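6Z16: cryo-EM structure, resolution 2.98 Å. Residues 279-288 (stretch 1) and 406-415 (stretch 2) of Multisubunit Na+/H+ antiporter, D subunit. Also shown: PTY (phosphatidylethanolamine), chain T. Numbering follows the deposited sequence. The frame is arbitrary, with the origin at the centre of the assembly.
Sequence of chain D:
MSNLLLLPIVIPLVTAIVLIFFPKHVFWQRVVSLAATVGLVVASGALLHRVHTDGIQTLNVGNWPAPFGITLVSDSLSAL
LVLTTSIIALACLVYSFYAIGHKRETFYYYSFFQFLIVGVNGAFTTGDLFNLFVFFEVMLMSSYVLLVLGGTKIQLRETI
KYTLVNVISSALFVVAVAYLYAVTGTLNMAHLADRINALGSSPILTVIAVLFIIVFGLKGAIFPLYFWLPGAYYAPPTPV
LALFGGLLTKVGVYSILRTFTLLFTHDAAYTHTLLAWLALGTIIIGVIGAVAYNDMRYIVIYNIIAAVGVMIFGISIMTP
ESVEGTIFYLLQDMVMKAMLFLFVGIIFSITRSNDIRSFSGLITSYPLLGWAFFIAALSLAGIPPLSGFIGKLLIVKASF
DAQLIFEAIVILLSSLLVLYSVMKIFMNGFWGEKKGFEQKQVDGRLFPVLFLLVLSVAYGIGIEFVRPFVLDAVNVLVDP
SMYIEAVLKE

Stretch 1 (279-288) ALGTIIIGVI
Stretch 2 406-415: FEAIVILLSS

This contact is a loose, side-by-side packing of two nearly parallel helices, held by van der Waals contact between mostly apolar side chains, with no hydrogen bond passing between the stretches. Residues 279-288 and 406-415 lie within longer helices of the same chain, and the touching residues are at least 127 positions apart in sequence. The axes run in the same N-to-C direction at an angle of 22° and approach to 10.5 Å, a separation that leaves room for side chains between the backbones. Together the two surfaces bury 317 Å².

Both backbones are regular alpha helix. Phi spans -59° (Ser-415) to -75° (Val-287) and psi -29° (Leu-413) to -45° (Ile-288, Ile-411). Each stretch carries an unbroken i to i+4 ladder, from Ile-283 N to Ala-279 O (3.0 Å) in the first and from Val-410 N to Phe-406 O (2.9 Å) in the second. The register is set by two CA pairs: Leu-280 CA lies 7.6 Å from Glu-407 CA, and Val-287 CA lies 6.2 Å from Ser-414 CA. Both pairs share an offset of 127, so the helices advance in step over seven residues, and the backbones are closer at the later pair.

The first helix presents Leu-280, Ile-283 and Val-287, spaced three and four residues apart so that they fall on one face; all three point their CA-to-CB bonds toward the partner. Val-410 and Ser-414 point toward them from the second helix, while Glu-407 leaves its backbone sideways.

Leu-280 (chi1 m, chi2 t) has the largest covered area, 68 Å². Leu-280 CD2 lies 3.8 Å from Glu-407 CG and 4.3 Å from Val-410 CG1. The closest approach of Glu-407 is thus made by an aliphatic methylene, although Glu-407 OE2 also comes to 4.2 Å from Leu-280 CD1; Glu-407 has chi1 m, chi2 p and chi3 3°, and is poorly ordered. Val-410, with chi1 t, also places CG1 4.2 Å from CG2 of Ile-283 (chi1 m, chi2 t), and so bridges two apolar side chains of the first helix.

At the later end, the partner on the second helix is the small Ser-414. Ile-283 CG2 is 3.7 Å from Ser-414 CB, and Val-287 CG1, with chi1 m, is 3.8 Å from the same CB. The small side chain accompanies the shorter CA distance here. With chi1 p, Ser-414 OG turns back to its own helix and donates to Ile-411 O at 2.4 Å, a very short distance as modelled, so its hydroxyl is satisfied within the helix; Ser-414 OG also lies 4.2 Å from Ile-283 CG2.

Gly-281 and Gly-286 lie out of reach of the second helix. Outside the interhelical seam, the second helix also meets phosphatidylethanolamine: Phe-406 (chi1 t, chi2 73°) sets CD1 3.6 Å from PTY C34, which lies at the ring edge near its plane, and Ile-409 (chi1 m, chi2 t) brings CG2 3.7 Å from PTY C36. These are carbon-to-carbon contacts with the lipid tail.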

# COMPACT_ATOMS: atom_id res chain seq x y z
N ALA D 279 47.83 54.35 -22.42
CA ALA D 279 48.84 54.26 -21.38
C ALA D 279 49.50 55.60 -21.10
O ALA D 279 49.76 55.94 -19.94
CB ALA D 279 49.89 53.23 -21.77
N LEU D 280 49.79 56.38 -22.16
CA LEU D 280 50.36 57.71 -21.96
C LEU D 280 49.40 58.62 -21.20
O LEU D 280 49.82 59.34 -20.28
CB LEU D 280 50.73 58.35 -23.30
CG LEU D 280 51.89 57.72 -24.07
CD1 LEU D 280 52.07 58.41 -25.41
CD2 LEU D 280 53.17 57.77 -23.25
N GLY D 281 48.11 58.57 -21.55
CA GLY D 281 47.12 59.32 -20.79
C GLY D 281 47.01 58.88 -19.34
O GLY D 281 46.82 59.71 -18.45
N THR D 282 47.16 57.57 -19.09
CA THR D 282 47.09 57.05 -17.73
C THR D 282 48.25 57.55 -16.87
O THR D 282 48.06 57.97 -15.72
CB THR D 282 47.08 55.53 -17.76
OG1 THR D 282 46.11 55.08 -18.71
CG2 THR D 282 46.71 54.98 -16.40
N ILE D 283 49.46 57.51 -17.44
CA ILE D 283 50.66 58.01 -16.76
C ILE D 283 50.53 59.49 -16.44
O ILE D 283 50.85 59.93 -15.32
CB ILE D 283 51.91 57.72 -17.62
CG1 ILE D 283 52.16 56.22 -17.71
CG2 ILE D 283 53.12 58.40 -17.06
CD1 ILE D 283 53.18 55.86 -18.75
N ILE D 284 50.03 60.28 -17.40
CA ILE D 284 49.91 61.73 -17.19
C ILE D 284 48.87 62.04 -16.11
O ILE D 284 49.12 62.88 -15.23
CB ILE D 284 49.60 62.43 -18.52
CG1 ILE D 284 50.80 62.32 -19.46
CG2 ILE D 284 49.29 63.89 -18.31
CD1 ILE D 284 50.51 62.73 -20.87
N ILE D 285 47.72 61.35 -16.13
CA ILE D 285 46.70 61.53 -15.08
C ILE D 285 47.25 61.16 -13.71
O ILE D 285 47.05 61.89 -12.72
CB ILE D 285 45.44 60.71 -15.43
CG1 ILE D 285 44.68 61.33 -16.60
CG2 ILE D 285 44.54 60.54 -14.23
CD1 ILE D 285 44.12 62.69 -16.29
N GLY D 286 48.00 60.06 -13.63
CA GLY D 286 48.56 59.62 -12.36
C GLY D 286 49.57 60.59 -11.78
O GLY D 286 49.53 60.89 -10.58
N VAL D 287 50.46 61.13 -12.62
CA VAL D 287 51.47 62.03 -12.08
C VAL D 287 50.86 63.39 -11.73
O VAL D 287 51.30 64.03 -10.76
CB VAL D 287 52.69 62.15 -13.02
CG1 VAL D 287 53.35 60.81 -13.18
CG2 VAL D 287 52.32 62.73 -14.37
N ILE D 288 49.83 63.84 -12.46
CA ILE D 288 49.14 65.09 -12.10
C ILE D 288 48.45 64.94 -10.75
O ILE D 288 48.57 65.81 -9.87
CB ILE D 288 48.15 65.50 -13.20
CG1 ILE D 288 48.89 65.99 -14.44
CG2 ILE D 288 47.20 66.59 -12.71
CD1 ILE D 288 47.98 66.15 -15.63
N PHE D 406 60.21 60.11 -27.12
CA PHE D 406 59.37 60.97 -26.29
C PHE D 406 58.67 60.19 -25.19
O PHE D 406 58.53 60.67 -24.06
CB PHE D 406 58.35 61.68 -27.18
CG PHE D 406 57.36 62.51 -26.42
CD1 PHE D 406 57.74 63.70 -25.84
CD2 PHE D 406 56.04 62.10 -26.31
CE1 PHE D 406 56.84 64.47 -25.14
CE2 PHE D 406 55.13 62.86 -25.62
CZ PHE D 406 55.53 64.05 -25.03
N GLU D 407 58.26 58.96 -25.49
CA GLU D 407 57.55 58.15 -24.51
C GLU D 407 58.49 57.67 -23.41
O GLU D 407 58.10 57.62 -22.23
CB GLU D 407 56.87 56.99 -25.22
CG GLU D 407 55.68 57.38 -26.08
CD GLU D 407 56.05 57.86 -27.47
OE1 GLU D 407 57.25 57.84 -27.81
OE2 GLU D 407 55.14 58.27 -28.22
N ALA D 408 59.73 57.35 -23.76
CA ALA D 408 60.73 56.99 -22.76
C ALA D 408 61.06 58.16 -21.85
O ALA D 408 61.23 57.99 -20.64
CB ALA D 408 61.99 56.47 -23.45
N ILE D 409 61.11 59.37 -22.42
CA ILE D 409 61.31 60.56 -21.60
C ILE D 409 60.10 60.82 -20.69
O ILE D 409 60.26 61.27 -19.55
CB ILE D 409 61.65 61.75 -22.51
CG1 ILE D 409 62.97 61.46 -23.24
CG2 ILE D 409 61.80 63.04 -21.74
CD1 ILE D 409 63.27 62.40 -24.37
N VAL D 410 58.89 60.47 -21.16
CA VAL D 410 57.70 60.56 -20.30
C VAL D 410 57.79 59.58 -19.13
O VAL D 410 57.43 59.92 -18.00
CB VAL D 410 56.43 60.35 -21.15
CG1 VAL D 410 55.20 60.14 -20.29
CG2 VAL D 410 56.18 61.56 -22.02
N ILE D 411 58.31 58.38 -19.38
CA ILE D 411 58.48 57.38 -18.32
C ILE D 411 59.47 57.88 -17.26
O ILE D 411 59.20 57.79 -16.05
CB ILE D 411 58.94 56.04 -18.91
CG1 ILE D 411 57.88 55.45 -19.83
CG2 ILE D 411 59.25 55.04 -17.82
CD1 ILE D 411 58.39 54.31 -20.64
N LEU D 412 60.59 58.44 -17.70
CA LEU D 412 61.60 58.93 -16.76
C LEU D 412 61.11 60.14 -15.96
O LEU D 412 61.33 60.22 -14.74
CB LEU D 412 62.89 59.25 -17.52
CG LEU D 412 63.54 58.05 -18.22
CD1 LEU D 412 64.71 58.48 -19.08
CD2 LEU D 412 63.99 57.01 -17.23
N LEU D 413 60.40 61.07 -16.61
CA LEU D 413 59.84 62.20 -15.88
C LEU D 413 58.71 61.78 -14.94
O LEU D 413 58.51 62.41 -13.89
CB LEU D 413 59.34 63.27 -16.85
CG LEU D 413 60.29 64.42 -17.21
CD1 LEU D 413 60.56 65.26 -15.97
CD2 LEU D 413 61.59 63.96 -17.84
N SER D 414 57.98 60.71 -15.28
CA SER D 414 56.98 60.18 -14.37
C SER D 414 57.62 59.59 -13.13
O SER D 414 57.10 59.74 -12.02
CB SER D 414 56.14 59.13 -15.08
OG SER D 414 56.92 57.99 -15.38
N SER D 415 58.76 58.90 -13.31
CA SER D 415 59.54 58.41 -12.18
C SER D 415 59.98 59.55 -11.27
O SER D 415 59.91 59.45 -10.04
CB SER D 415 60.75 57.64 -12.69
OG SER D 415 61.58 57.23 -11.62
C1 PTY T . 63.61 63.13 -32.46
C2 PTY T . 68.42 66.13 -35.12
C3 PTY T . 69.07 64.85 -35.70
O4 PTY T . 63.13 64.18 -31.60
C5 PTY T . 65.83 62.17 -33.20
C6 PTY T . 65.04 63.41 -32.86
O7 PTY T . 65.76 64.31 -31.93
C8 PTY T . 66.08 63.94 -30.66
O10 PTY T . 65.72 62.93 -30.11
C11 PTY T . 66.97 64.97 -30.02
C12 PTY T . 67.20 64.74 -28.54
C13 PTY T . 66.04 65.18 -27.67
C14 PTY T . 66.38 65.18 -26.19
C15 PTY T . 65.42 65.95 -25.30
C16 PTY T . 66.05 66.39 -24.00
C17 PTY T . 65.14 67.14 -23.05
C18 PTY T . 64.08 66.28 -22.40
C19 PTY T . 63.43 66.91 -21.17
C20 PTY T . 62.78 68.25 -21.44
C30 PTY T . 62.67 63.79 -30.41
C31 PTY T . 62.18 64.94 -29.59
O30 PTY T . 62.66 62.65 -30.05
C32 PTY T . 61.82 64.50 -28.18
C33 PTY T . 61.37 65.64 -27.28
C34 PTY T . 61.04 65.19 -25.87
C35 PTY T . 60.52 66.30 -24.97
C36 PTY T . 60.09 65.80 -23.60
C37 PTY T . 59.47 66.86 -22.71
P1 PTY T . 67.97 62.69 -34.54
O11 PTY T . 68.07 63.80 -35.68
O12 PTY T . 68.33 63.30 -33.38
O13 PTY T . 68.72 61.56 -34.88
O14 PTY T . 66.54 62.40 -34.45
N1 PTY T . 69.44 67.16 -34.95